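Local coordinates for CBS domain protein (Porphyromonas gingivalis, PDB 2NQW) that is of unknown function but, as a CBS-domain membrane protein of the UPF0053 family represented here by its transporter-associated domain, may bind flavin adenine dinucleotide, at residues D27-L32 with N37-L42; L54-E59 with D65-E70; D47-L52 with F72-T77. All coordinates share one frame; numbering follows the deposited sequence. Where two conformers were deposited one is given.

Overall arrangement
Interaction 3 lies at the heart of the domain, its centre about 2 Å from that of the chain, and is wholly apolar. Interactions 1 and 2 sit farther out, each about 9 Å from the chain centre. Interaction 2 shares helix 49-57 with interaction 3 and uses the neighbouring edge strand 66-69 of the same sheet; at the surface it adds a lysine-to-carbonyl hydrogen bond, a salt bridge and a bridging water to a hydrophobic patch. Interaction 1 ties helix 25-32 to the turn leading into helix 40-43, partly buried around Phe39 and polar only through a water. Phe39 also touches Leu52, Phe72 and Phe74, joining interaction 1 to interaction 3, while Phe39 and Gly40 meet Tyr69 of interaction 2.

Interaction 1: D27-L32 with N37-L42; sequences DVRHYL and NAFGEL
The Phe39 ring has Val28 CG1 at its edge, close to the ring plane, and the methyl of its own neighbour Ala38 over the centre of one face. Val28 CG1 comes 3.8 Å from Phe39 CZ, the two side chains crossing at roughly a right angle. Arg29 approaches obliquely: its CG is 3.8 Å from Phe39 CE2, and the two side chains run past each other in opposite directions. A bend at chi3 (-63°) brings the Arg29 guanidinium back beside the ring, the two planes 53° apart, with NH1 4.2 Å from Phe39 CD2. No direct hydrogen bond joins the segments. Instead a water is the acceptor for the Phe39 N-H, 2.8 Å from Phe39 N, and is shared, weakly, with Arg29 NH1 at 3.0 Å. The Phe39 backbone is held in a type I turn, closed by Gly40 N bonding to Asn37 O at 3.0 Å. Val28 rests on Phe19 and Ile89 of the sheet. Helix 25-32 of the transporter-associated domain thus packs against the type I turn leading into helix 40-43, whose Phe39 lies between Val28 and Arg29 on one hand and Leu52 and Phe72 on the other.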
ATOM      1  N   ASP A  27      -3.165  -3.947  -9.532  1.00  9.13           N
ATOM      2  CA  ASP A  27      -2.006  -4.825  -9.555  1.00  9.76           C
ATOM      3  C   ASP A  27      -1.689  -5.370  -8.170  1.00  8.83           C
ATOM      4  O   ASP A  27      -1.246  -6.509  -8.054  1.00  9.20           O
ATOM      5  CB  ASP A  27      -0.792  -4.152 -10.171  1.00 10.22           C
ATOM      6  CG  ASP A  27      -0.908  -4.039 -11.693  1.00 11.80           C
ATOM      7  OD1 ASP A  27      -1.872  -4.603 -12.291  1.00 13.03           O
ATOM      8  OD2 ASP A  27      -0.044  -3.363 -12.274  1.00 13.24           O
ATOM      9  N   VAL A  28      -1.901  -4.586  -7.109  1.00  8.43           N
ATOM     10  CA  VAL A  28      -1.735  -5.146  -5.767  1.00  8.05           C
ATOM     11  C   VAL A  28      -2.714  -6.317  -5.562  1.00  7.96           C
ATOM     12  O   VAL A  28      -2.324  -7.383  -5.047  1.00  8.91           O
ATOM     13  CB  VAL A  28      -1.938  -4.079  -4.652  1.00  8.74           C
ATOM     14  CG1 VAL A  28      -1.840  -4.706  -3.269  1.00  9.86           C
ATOM     15  CG2 VAL A  28      -0.876  -2.942  -4.775  1.00  9.56           C
ATOM     16  N   ARG A  29      -3.982  -6.136  -5.934  1.00  8.90           N
ATOM     17  CA  ARG A  29      -4.944  -7.215  -5.768  1.00  9.21           C
ATOM     18  C   ARG A  29      -4.567  -8.410  -6.614  1.00  8.75           C
ATOM     19  O   ARG A  29      -4.728  -9.557  -6.188  1.00  9.24           O
ATOM     20  CB  ARG A  29      -6.361  -6.747  -6.129  1.00  9.36           C
ATOM     21  CG  ARG A  29      -6.915  -5.678  -5.170  1.00  9.54           C
ATOM     22  CD  ARG A  29      -8.417  -5.477  -5.368  1.00 11.41           C
ATOM     23  NE  ARG A  29      -8.693  -4.977  -6.708  1.00 12.99           N
ATOM     24  CZ  ARG A  29      -8.771  -3.701  -7.080  1.00 14.11           C
ATOM     25  NH1 ARG A  29      -8.701  -2.708  -6.190  1.00 12.51           N
ATOM     26  NH2 ARG A  29      -8.958  -3.403  -8.377  1.00 16.63           N
ATOM     27  N   HIS A  30      -4.038  -8.154  -7.816  1.00  8.54           N
ATOM     28  CA  HIS A  30      -3.574  -9.244  -8.704  1.00  8.33           C
ATOM     29  C   HIS A  30      -2.457 -10.047  -8.034  1.00  9.03           C
ATOM     30  O   HIS A  30      -2.541 -11.282  -7.926  1.00 10.18           O
ATOM     31  CB  HIS A  30      -3.063  -8.642 -10.016  1.00  8.97           C
ATOM     32  CG  HIS A  30      -2.360  -9.609 -10.904  1.00  9.76           C
ATOM     33  ND1 HIS A  30      -3.044 -10.511 -11.685  1.00 11.92           N
ATOM     34  CD2 HIS A  30      -1.043  -9.860 -11.079  1.00 10.77           C
ATOM     35  CE1 HIS A  30      -2.165 -11.264 -12.335  1.00 12.10           C
ATOM     36  NE2 HIS A  30      -0.941 -10.890 -11.987  1.00 12.20           N
ATOM     37  N   TYR A  31      -1.411  -9.360  -7.565  1.00  8.73           N
ATOM     38  CA  TYR A  31      -0.241 -10.071  -7.047  1.00  9.29           C
ATOM     39  C   TYR A  31      -0.499 -10.684  -5.671  1.00  9.85           C
ATOM     40  O   TYR A  31       0.160 -11.678  -5.330  1.00 10.72           O
ATOM     41  CB  TYR A  31       0.984  -9.135  -6.996  1.00 10.34           C
ATOM     42  CG  TYR A  31       1.551  -8.920  -8.390  1.00 10.62           C
ATOM     43  CD1 TYR A  31       2.051  -9.998  -9.138  1.00 13.12           C
ATOM     44  CD2 TYR A  31       1.559  -7.653  -8.979  1.00 12.90           C
ATOM     45  CE1 TYR A  31       2.563  -9.829 -10.423  1.00 14.00           C
ATOM     46  CE2 TYR A  31       2.076  -7.480 -10.292  1.00 13.71           C
ATOM     47  CZ  TYR A  31       2.569  -8.577 -10.976  1.00 13.54           C
ATOM     48  OH  TYR A  31       3.089  -8.410 -12.235  1.00 16.86           O
ATOM     49  N   LEU A  32      -1.425 -10.126  -4.878  1.00  8.86           N
ATOM     50  CA  LEU A  32      -1.688 -10.676  -3.548  1.00  8.52           C
ATOM     51  C   LEU A  32      -2.934 -11.545  -3.526  1.00  8.15           C
ATOM     52  O   LEU A  32      -3.363 -11.962  -2.452  1.00  9.38           O
ATOM     53  CB  LEU A  32      -1.767  -9.571  -2.488  1.00  8.73           C
ATOM     54  CG  LEU A  32      -0.469  -8.778  -2.326  1.00  9.23           C
ATOM     55  CD1 LEU A  32      -0.648  -7.792  -1.165  1.00 10.59           C
ATOM     56  CD2 LEU A  32       0.736  -9.691  -2.114  1.00 11.51           C
ATOM     57  N   ASN A  37     -13.061  -6.190  -3.630  1.00 11.62           N
ATOM     58  CA  ASN A  37     -13.416  -5.185  -2.633  1.00 11.33           C
ATOM     59  C   ASN A  37     -12.411  -5.062  -1.512  1.00  9.67           C
ATOM     60  O   ASN A  37     -12.714  -4.453  -0.491  1.00 10.51           O
ATOM     61  CB  ASN A  37     -14.809  -5.471  -2.050  1.00 13.22           C
ATOM     62  CG  ASN A  37     -14.839  -6.679  -1.166  1.00 15.71           C
ATOM     63  OD1 ASN A  37     -13.965  -7.542  -1.219  1.00 16.45           O
ATOM     64  ND2 ASN A  37     -15.855  -6.739  -0.286  1.00 19.79           N
ATOM     65  N   ALA A  38     -11.195  -5.573  -1.677  1.00  9.75           N
ATOM     66  CA  ALA A  38     -10.228  -5.590  -0.588  1.00  9.37           C
ATOM     67  C   ALA A  38      -9.992  -4.193   0.003  1.00  8.80           C
ATOM     68  O   ALA A  38      -9.794  -4.055   1.213  1.00  9.73           O
ATOM     69  CB  ALA A  38      -8.887  -6.173  -1.074  1.00 10.78           C
ATOM     70  N   PHE A  39      -9.949  -3.164  -0.860  1.00  8.66           N
ATOM     71  CA  PHE A  39      -9.642  -1.801  -0.390  1.00  8.97           C
ATOM     72  C   PHE A  39     -10.886  -0.919  -0.343  1.00  8.92           C
ATOM     73  O   PHE A  39     -10.780   0.296  -0.097  1.00  9.63           O
ATOM     74  CB  PHE A  39      -8.511  -1.196  -1.246  1.00  9.30           C
ATOM     75  CG  PHE A  39      -7.277  -2.065  -1.277  1.00  8.59           C
ATOM     76  CD1 PHE A  39      -6.649  -2.446  -0.092  1.00  9.91           C
ATOM     77  CD2 PHE A  39      -6.763  -2.499  -2.489  1.00  9.87           C
ATOM     78  CE1 PHE A  39      -5.503  -3.258  -0.123  1.00  9.41           C
ATOM     79  CE2 PHE A  39      -5.622  -3.307  -2.529  1.00 10.42           C
ATOM     80  CZ  PHE A  39      -4.993  -3.697  -1.359  1.00  9.27           C
ATOM     81  N   GLY A  40     -12.036  -1.554  -0.554  1.00  8.55           N
ATOM     82  CA  GLY A  40     -13.319  -0.916  -0.224  1.00  9.99           C
ATOM     83  C   GLY A  40     -13.644   0.355  -0.973  1.00  9.77           C
ATOM     84  O   GLY A  40     -13.062   0.677  -2.015  1.00 10.45           O
ATOM     85  N   GLU A  41     -14.594   1.122  -0.442  0.50 10.16           N
ATOM     86  CA  GLU A  41     -15.009   2.349  -1.107  0.50 11.22           C
ATOM     87  C   GLU A  41     -13.878   3.358  -1.154  0.50 12.12           C
ATOM     88  O   GLU A  41     -13.747   4.098  -2.129  0.50 13.29           O
ATOM     89  CB  GLU A  41     -16.223   2.971  -0.403  0.50 11.70           C
ATOM     90  CG  GLU A  41     -17.472   2.173  -0.576  0.50 12.23           C
ATOM     91  CD  GLU A  41     -18.692   2.879   0.001  0.50 12.92           C
ATOM     92  OE1 GLU A  41     -19.095   3.962  -0.497  0.50 14.71           O
ATOM     93  OE2 GLU A  41     -19.265   2.363   0.965  0.50 10.66           O
ATOM     94  N   LEU A  42     -13.066   3.425  -0.105  1.00 12.60           N
ATOM     95  CA  LEU A  42     -11.966   4.337  -0.124  0.50 13.20           C
ATOM     96  C   LEU A  42     -11.024   4.026  -1.311  1.00 13.13           C
ATOM     97  O   LEU A  42     -10.551   4.924  -2.047  1.00 13.83           O
ATOM     98  CB  LEU A  42     -11.248   4.211   1.215  0.50 15.31           C
ATOM     99  CG  LEU A  42     -10.400   5.416   1.539  0.50 14.53           C
ATOM    100  CD1 LEU A  42     -11.253   6.696   1.755  0.50 15.36           C
ATOM    101  CD2 LEU A  42      -9.569   5.134   2.747  0.50 17.13           C
TER
HETATM  102  O   HOH W   1     -10.320  -3.039  -3.672  1.00 11.05           O

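Interaction 2: L54-E59 with D65-E70; sequences LEIKQE and DTAVYE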
ATOM      1  N   LEU A  54      -2.503   8.034   0.938  1.00  8.41           N
ATOM      2  CA  LEU A  54      -2.877   9.451   1.062  1.00  8.75           C
ATOM      3  C   LEU A  54      -4.364   9.620   1.362  1.00  9.59           C
ATOM      4  O   LEU A  54      -4.770  10.550   2.066  1.00 10.05           O
ATOM      5  CB  LEU A  54      -2.554  10.208  -0.237  1.00  8.94           C
ATOM      6  CG  LEU A  54      -1.082  10.258  -0.623  1.00  9.93           C
ATOM      7  CD1 LEU A  54      -0.900  10.989  -1.937  1.00 10.85           C
ATOM      8  CD2 LEU A  54      -0.243  10.934   0.484  1.00 11.56           C
ATOM      9  N   GLU A  55      -5.195   8.752   0.793  1.00  9.97           N
ATOM     10  CA  GLU A  55      -6.650   8.849   1.004  1.00 10.85           C
ATOM     11  C   GLU A  55      -7.002   8.527   2.452  1.00 10.95           C
ATOM     12  O   GLU A  55      -7.946   9.118   3.016  1.00 12.13           O
ATOM     13  CB  GLU A  55      -7.361   7.853   0.081  1.00 12.11           C
ATOM     14  CG  GLU A  55      -8.860   8.061  -0.032  1.00 16.59           C
ATOM     15  CD  GLU A  55      -9.279   9.248  -0.854  1.00 21.51           C
ATOM     16  OE1 GLU A  55      -8.481   9.841  -1.576  1.00 22.78           O
ATOM     17  OE2 GLU A  55     -10.495   9.556  -0.840  1.00 29.45           O
ATOM     18  N   ILE A  56      -6.263   7.586   3.057  1.00  9.52           N
ATOM     19  CA  ILE A  56      -6.493   7.276   4.468  1.00 10.02           C
ATOM     20  C   ILE A  56      -5.996   8.396   5.391  1.00 10.62           C
ATOM     21  O   ILE A  56      -6.688   8.796   6.343  1.00 11.87           O
ATOM     22  CB  ILE A  56      -5.832   5.930   4.865  1.00  9.76           C
ATOM     23  CG1 ILE A  56      -6.464   4.756   4.089  1.00 10.84           C
ATOM     24  CG2 ILE A  56      -5.899   5.676   6.357  1.00 10.76           C
ATOM     25  CD1 ILE A  56      -5.590   3.490   4.121  1.00 11.11           C
ATOM     26  N   LYS A  57      -4.789   8.895   5.122  1.00  9.42           N
ATOM     27  CA  LYS A  57      -4.117   9.778   6.084  1.00  9.54           C
ATOM     28  C   LYS A  57      -4.394  11.265   5.866  1.00 10.83           C
ATOM     29  O   LYS A  57      -4.310  12.037   6.810  1.00 11.78           O
ATOM     30  CB  LYS A  57      -2.609   9.502   6.108  1.00 10.27           C
ATOM     31  CG  LYS A  57      -2.283   8.084   6.569  1.00 10.32           C
ATOM     32  CD  LYS A  57      -2.638   7.815   8.050  1.00 11.22           C
ATOM     33  CE  LYS A  57      -1.812   8.609   9.057  1.00 13.33           C
ATOM     34  NZ  LYS A  57      -0.359   8.291   8.936  1.00 13.05           N
ATOM     35  N   GLN A  58      -4.686  11.641   4.629  1.00 10.36           N
ATOM     36  CA  GLN A  58      -5.097  13.009   4.310  0.50 11.16           C
ATOM     37  C   GLN A  58      -4.094  14.055   4.789  1.00 11.41           C
ATOM     38  O   GLN A  58      -4.464  15.112   5.324  1.00 12.63           O
ATOM     39  CB  GLN A  58      -6.500  13.247   4.848  0.50 11.91           C
ATOM     40  CG  GLN A  58      -7.516  12.450   4.018  0.50 14.49           C
ATOM     41  CD  GLN A  58      -7.756  13.120   2.681  0.50 15.14           C
ATOM     42  OE1 GLN A  58      -8.322  14.185   2.646  0.50 13.41           O
ATOM     43  NE2 GLN A  58      -7.228  12.526   1.568  0.50 17.65           N
ATOM     44  N   GLU A  59      -2.819  13.763   4.561  1.00  9.63           N
ATOM     45  CA  GLU A  59      -1.734  14.675   4.905  1.00  9.73           C
ATOM     46  C   GLU A  59      -0.524  14.327   4.061  1.00  9.28           C
ATOM     47  O   GLU A  59      -0.457  13.219   3.496  1.00  9.53           O
ATOM     48  CB  GLU A  59      -1.399  14.560   6.396  1.00 10.41           C
ATOM     49  CG  GLU A  59      -0.821  13.202   6.767  1.00 10.34           C
ATOM     50  CD  GLU A  59      -0.676  12.976   8.260  1.00 11.35           C
ATOM     51  OE1 GLU A  59      -0.882  13.919   9.065  1.00 16.52           O
ATOM     52  OE2 GLU A  59      -0.329  11.835   8.612  1.00 12.39           O
ATOM     53  N   ASP A  65       5.529   6.663   8.392  1.00  8.95           N
ATOM     54  CA  ASP A  65       4.096   6.790   8.600  1.00  8.73           C
ATOM     55  C   ASP A  65       3.428   5.429   8.379  1.00  8.68           C
ATOM     56  O   ASP A  65       3.854   4.632   7.519  1.00  9.11           O
ATOM     57  CB  ASP A  65       3.491   7.769   7.591  1.00  8.76           C
ATOM     58  CG  ASP A  65       3.807   9.231   7.900  1.00  9.14           C
ATOM     59  OD1 ASP A  65       4.511   9.515   8.884  1.00  9.44           O
ATOM     60  OD2 ASP A  65       3.340  10.076   7.087  1.00  8.98           O
ATOM     61  N   THR A  66       2.341   5.214   9.103  1.00  8.50           N
ATOM     62  CA  THR A  66       1.546   4.004   8.928  1.00  9.39           C
ATOM     63  C   THR A  66       0.072   4.354   8.683  1.00  9.02           C
ATOM     64  O   THR A  66      -0.397   5.466   8.990  1.00 10.13           O
ATOM     65  CB  THR A  66       1.643   3.081  10.155  1.00 10.73           C
ATOM     66  OG1 THR A  66       1.091   3.714  11.314  1.00 13.72           O
ATOM     67  CG2 THR A  66       3.100   2.656  10.422  1.00 12.88           C
ATOM     68  N   ALA A  67      -0.670   3.398   8.125  1.00  9.27           N
ATOM     69  CA  ALA A  67      -2.088   3.592   7.869  1.00  9.46           C
ATOM     70  C   ALA A  67      -2.733   2.226   7.961  1.00  9.23           C
ATOM     71  O   ALA A  67      -2.086   1.217   7.642  1.00  9.78           O
ATOM     72  CB  ALA A  67      -2.323   4.184   6.490  1.00 10.25           C
ATOM     73  N   VAL A  68      -4.003   2.187   8.348  1.00  9.27           N
ATOM     74  CA  VAL A  68      -4.728   0.917   8.474  1.00  9.82           C
ATOM     75  C   VAL A  68      -5.972   0.962   7.603  1.00  8.84           C
ATOM     76  O   VAL A  68      -6.697   1.965   7.597  1.00 10.14           O
ATOM     77  CB  VAL A  68      -5.100   0.636   9.954  1.00 10.52           C
ATOM     78  CG1 VAL A  68      -5.997  -0.620  10.075  1.00 11.86           C
ATOM     79  CG2 VAL A  68      -3.829   0.436  10.773  1.00 13.64           C
ATOM     80  N   TYR A  69      -6.232  -0.130   6.876  1.00  8.34           N
ATOM     81  CA  TYR A  69      -7.519  -0.331   6.226  1.00  8.32           C
ATOM     82  C   TYR A  69      -7.773  -1.831   6.407  1.00  8.01           C
ATOM     83  O   TYR A  69      -7.266  -2.650   5.623  1.00  8.45           O
ATOM     84  CB  TYR A  69      -7.473   0.062   4.724  1.00  9.13           C
ATOM     85  CG  TYR A  69      -8.876   0.151   4.150  1.00  8.01           C
ATOM     86  CD1 TYR A  69      -9.598   1.338   4.251  1.00  9.52           C
ATOM     87  CD2 TYR A  69      -9.493  -0.956   3.583  1.00  9.14           C
ATOM     88  CE1 TYR A  69     -10.908   1.428   3.794  1.00  8.50           C
ATOM     89  CE2 TYR A  69     -10.776  -0.891   3.117  1.00  9.06           C
ATOM     90  CZ  TYR A  69     -11.487   0.301   3.218  1.00  8.90           C
ATOM     91  OH  TYR A  69     -12.793   0.339   2.768  1.00 10.07           O
ATOM     92  N   GLU A  70      -8.499  -2.173   7.482  1.00  8.26           N
ATOM     93  CA  GLU A  70      -8.502  -3.562   7.943  1.00  8.79           C
ATOM     94  C   GLU A  70      -8.882  -4.501   6.790  1.00  8.58           C
ATOM     95  O   GLU A  70      -9.827  -4.224   6.054  1.00  9.13           O
ATOM     96  CB  GLU A  70      -9.463  -3.753   9.114  1.00  9.94           C
ATOM     97  CG  GLU A  70      -8.973  -3.175  10.438  1.00 10.46           C
ATOM     98  CD  GLU A  70      -7.879  -3.986  11.097  1.00 11.34           C
ATOM     99  OE1 GLU A  70      -7.463  -5.011  10.545  1.00 13.00           O
ATOM    100  OE2 GLU A  70      -7.468  -3.637  12.227  1.00 15.33           O
TER
HETATM  101  O   HOH W   2       0.632  10.017   6.857  1.00 10.49           O
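Apolar contact is carried by Ile56, whose branches meet different side chains of strand 66-69, with Val68 O near both. Ile56 CG2, set anti to the backbone N, lies 3.9 Å from Ala67 CB; CD1, at the end of the other branch, lies 4.0 Å from Tyr69 CB. The aliphatic part of Lys57 adds to this patch, with CG 3.9 Å from the same Ala67 methyl. Phe53, also of helix 49-57, packs against Ala67.

The one direct hydrogen bond across the contact runs from Lys57 NZ to Thr66 O, 2.8 Å long, with a C=O...donor angle of 152° and the amine tilted 22° from the carbonyl plane. Lys57 curls to bring NZ to this carbonyl: chi2, chi3 and chi4 all lie near -60°, and CD and CE also pass close to that oxygen.

Among the charged groups, Lys57 NZ forms a salt bridge with Glu59 OE2 at 3.6 Å. A water accepts from Lys57 NZ and donates to both Glu59 OE2 and Asp65 OD2, bridging two carboxylates whose mutual repulsion the ammonium probably tempers. Asp65 OD2 also takes the N-H of His62.

At the helix end, Gln58 turns to positive phi, its N still bonded to Leu54 O at 2.8 Å. A short loop then leads the chain back, so that the last turn of helix 49-57 is set against 66-69, an outermost strand of the domain's antiparallel sheet.

Interaction 3: D47-L52 with F72-T77; sequences DTLSGL and FRFQVT
Leu49, at the start of helix 49-57, and Phe74, in strand 72-79, have the nearest alpha carbons of the two segments, 9.3 Å apart, a spacing bridged by side chains alone. The helix opens at Thr48, its N-cap: Thr48 OG1 accepts from Gly51 N at 3.0 Å, the N-H...O angle being 153°, and Leu52 N bonds to Thr48 O as the first turn closes. Residues 72-77 are extended, and Phe74 is paired through its backbone with Ala67 of strand 66-69.

The alternation of the strand sorts its side chains. Phe72, Phe74 and Val76 are buried, whereas Arg73 and Gln75 pack on Thr66 and Phe90. Through Leu49 and Leu52, which meet the buried Phe74, helix 49-57 lies on one face of the five-stranded antiparallel sheet, the two-layer alpha+beta arrangement of this transporter-associated domain, and Phe74 is one of the side chains packed between the layers.

Two leucines one helical turn apart grip different parts of the Phe74 ring. Leu49 CD1 sits 3.8 Å from Phe74 CE1 and a little farther, 4.1 Å, from Phe74 CD1, while Leu52 CD2 lies 3.8 Å from Phe74 CZ and 3.9 Å from Phe74 CE2. Both approach the ring obliquely, and the Leu52 side chain runs about perpendicular to that of Phe74. Each leucine has its CG anti to the main-chain nitrogen (chi1 -172° in Leu49), which helps bring one methyl of each to the ring. Phe53, Ile56, Tyr69 and Ile89 also touch Phe74, and Leu49 continues onto Ile87 of strand 84-89.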
ATOM      1  N   ASP A  47      -6.118   5.345  -7.491  0.50 12.01           N
ATOM      2  CA  ASP A  47      -5.565   4.412  -8.466  0.50 12.19           C
ATOM      3  C   ASP A  47      -4.385   3.575  -7.987  0.50 11.11           C
ATOM      4  O   ASP A  47      -4.115   2.517  -8.558  0.50 11.85           O
ATOM      5  CB  ASP A  47      -5.110   5.146  -9.749  0.50 13.05           C
ATOM      6  CG  ASP A  47      -4.674   4.185 -10.824  0.50 16.25           C
ATOM      7  OD1 ASP A  47      -5.464   3.261 -11.104  0.50 19.64           O
ATOM      8  OD2 ASP A  47      -3.549   4.328 -11.354  0.50 20.59           O
ATOM      9  N   THR A  48      -3.652   4.068  -6.996  1.00 10.02           N
ATOM     10  CA  THR A  48      -2.399   3.418  -6.611  1.00  9.68           C
ATOM     11  C   THR A  48      -2.306   3.161  -5.115  1.00  9.50           C
ATOM     12  O   THR A  48      -3.088   3.711  -4.341  1.00  9.32           O
ATOM     13  CB  THR A  48      -1.166   4.255  -7.022  1.00 10.32           C
ATOM     14  OG1 THR A  48      -1.181   5.441  -6.223  1.00 11.69           O
ATOM     15  CG2 THR A  48      -1.182   4.609  -8.541  1.00 11.84           C
ATOM     16  N   LEU A  49      -1.329   2.349  -4.733  1.00  9.25           N
ATOM     17  CA  LEU A  49      -1.095   2.064  -3.334  1.00  8.79           C
ATOM     18  C   LEU A  49      -0.722   3.320  -2.536  1.00  8.69           C
ATOM     19  O   LEU A  49      -1.240   3.555  -1.437  1.00  8.88           O
ATOM     20  CB  LEU A  49      -0.026   0.956  -3.238  1.00  9.70           C
ATOM     21  CG  LEU A  49       0.210   0.404  -1.834  1.00  9.55           C
ATOM     22  CD1 LEU A  49      -1.011  -0.243  -1.215  1.00 11.72           C
ATOM     23  CD2 LEU A  49       1.365  -0.584  -1.919  1.00 10.82           C
ATOM     24  N   SER A  50       0.157   4.152  -3.094  1.00  8.84           N
ATOM     25  CA  SER A  50       0.463   5.398  -2.407  0.50  9.16           C
ATOM     26  C   SER A  50      -0.788   6.287  -2.368  1.00  9.12           C
ATOM     27  O   SER A  50      -1.013   6.958  -1.355  1.00  9.54           O
ATOM     28  CB  SER A  50       1.655   6.091  -3.065  0.50  9.94           C
ATOM     29  OG  SER A  50       1.335   6.425  -4.395  0.50 10.03           O
ATOM     30  N   GLY A  51      -1.626   6.252  -3.408  1.00  8.70           N
ATOM     31  CA  GLY A  51      -2.878   7.017  -3.366  1.00  9.31           C
ATOM     32  C   GLY A  51      -3.780   6.553  -2.239  1.00  8.45           C
ATOM     33  O   GLY A  51      -4.412   7.387  -1.566  1.00  9.37           O
ATOM     34  N   LEU A  52      -3.878   5.235  -2.021  1.00  8.82           N
ATOM     35  CA  LEU A  52      -4.701   4.739  -0.921  1.00  8.79           C
ATOM     36  C   LEU A  52      -4.137   5.257   0.412  1.00  8.58           C
ATOM     37  O   LEU A  52      -4.894   5.668   1.295  1.00  9.07           O
ATOM     38  CB  LEU A  52      -4.721   3.212  -0.927  1.00  9.31           C
ATOM     39  CG  LEU A  52      -5.528   2.567   0.205  1.00 10.48           C
ATOM     40  CD1 LEU A  52      -7.006   2.983   0.166  1.00 13.10           C
ATOM     41  CD2 LEU A  52      -5.392   1.052   0.082  1.00 11.45           C
ATOM     42  N   PHE A  72      -5.598  -4.756   6.430  1.00  8.30           N
ATOM     43  CA  PHE A  72      -4.257  -4.353   5.988  1.00  8.76           C
ATOM     44  C   PHE A  72      -3.667  -3.274   6.866  1.00  8.70           C
ATOM     45  O   PHE A  72      -4.367  -2.375   7.337  1.00  9.44           O
ATOM     46  CB  PHE A  72      -4.352  -3.827   4.537  1.00  9.19           C
ATOM     47  CG  PHE A  72      -4.953  -4.831   3.587  1.00  8.47           C
ATOM     48  CD1 PHE A  72      -6.262  -4.690   3.165  1.00  9.00           C
ATOM     49  CD2 PHE A  72      -4.246  -5.955   3.196  1.00  9.48           C
ATOM     50  CE1 PHE A  72      -6.835  -5.633   2.329  1.00 10.09           C
ATOM     51  CE2 PHE A  72      -4.829  -6.926   2.357  1.00 10.33           C
ATOM     52  CZ  PHE A  72      -6.120  -6.770   1.928  1.00 10.81           C
ATOM     53  N   ARG A  73      -2.357  -3.338   7.017  1.00  8.47           N
ATOM     54  CA  ARG A  73      -1.600  -2.256   7.624  1.00  9.73           C
ATOM     55  C   ARG A  73      -0.467  -1.908   6.665  1.00  9.18           C
ATOM     56  O   ARG A  73       0.214  -2.810   6.132  1.00  9.38           O
ATOM     57  CB  ARG A  73      -1.023  -2.690   8.977  1.00 10.48           C
ATOM     58  CG  ARG A  73      -0.292  -1.566   9.705  1.00 14.75           C
ATOM     59  CD  ARG A  73       0.303  -2.096  11.061  1.00 17.61           C
ATOM     60  NE  ARG A  73       1.021  -1.033  11.772  1.00 26.83           N
ATOM     61  CZ  ARG A  73       0.422  -0.107  12.512  1.00 30.12           C
ATOM     62  NH1 ARG A  73      -0.901  -0.141  12.651  1.00 32.80           N
ATOM     63  NH2 ARG A  73       1.146   0.849  13.107  1.00 30.40           N
ATOM     64  N   PHE A  74      -0.281  -0.609   6.451  1.00  8.35           N
ATOM     65  CA  PHE A  74       0.697  -0.102   5.488  1.00  8.72           C
ATOM     66  C   PHE A  74       1.712   0.766   6.200  1.00  8.47           C
ATOM     67  O   PHE A  74       1.369   1.463   7.169  1.00  9.24           O
ATOM     68  CB  PHE A  74      -0.028   0.826   4.498  1.00  8.73           C
ATOM     69  CG  PHE A  74      -1.204   0.178   3.797  1.00  9.15           C
ATOM     70  CD1 PHE A  74      -1.000  -0.834   2.871  1.00  9.41           C
ATOM     71  CD2 PHE A  74      -2.516   0.560   4.065  1.00 11.69           C
ATOM     72  CE1 PHE A  74      -2.068  -1.449   2.238  1.00  9.68           C
ATOM     73  CE2 PHE A  74      -3.609  -0.058   3.407  1.00 10.78           C
ATOM     74  CZ  PHE A  74      -3.356  -1.050   2.471  1.00  9.08           C
ATOM     75  N   GLN A  75       2.959   0.741   5.738  1.00  8.56           N
ATOM     76  CA  GLN A  75       3.957   1.638   6.295  1.00  8.93           C
ATOM     77  C   GLN A  75       4.791   2.204   5.133  1.00  8.29           C
ATOM     78  O   GLN A  75       5.210   1.468   4.227  1.00  8.79           O
ATOM     79  CB  GLN A  75       4.880   0.880   7.253  1.00  9.62           C
ATOM     80  CG  GLN A  75       6.001   1.741   7.872  1.00 12.09           C
ATOM     81  CD  GLN A  75       6.809   0.918   8.861  1.00 14.60           C
ATOM     82  OE1 GLN A  75       6.269   0.012   9.506  1.00 20.31           O
ATOM     83  NE2 GLN A  75       8.061   1.260   9.036  1.00 17.90           N
ATOM     84  N   VAL A  76       5.024   3.526   5.166  1.00  8.50           N
ATOM     85  CA  VAL A  76       5.907   4.132   4.145  1.00  8.74           C
ATOM     86  C   VAL A  76       7.328   3.783   4.554  1.00  9.35           C
ATOM     87  O   VAL A  76       7.806   4.266   5.581  1.00 10.27           O
ATOM     88  CB  VAL A  76       5.731   5.661   4.074  1.00  8.83           C
ATOM     89  CG1 VAL A  76       6.762   6.284   3.139  1.00 10.10           C
ATOM     90  CG2 VAL A  76       4.341   5.971   3.591  1.00 10.83           C
ATOM     91  N   THR A  77       8.010   2.970   3.737  1.00  9.32           N
ATOM     92  CA  THR A  77       9.373   2.576   4.095  1.00  9.81           C
ATOM     93  C   THR A  77      10.429   3.393   3.346  1.00 10.34           C
ATOM     94  O   THR A  77      11.552   3.498   3.828  1.00 11.62           O
ATOM     95  CB  THR A  77       9.593   1.087   3.812  1.00 10.43           C
ATOM     96  OG1 THR A  77       9.208   0.824   2.455  1.00 11.96           O
ATOM     97  CG2 THR A  77       8.766   0.246   4.812  1.00 11.78           C
TER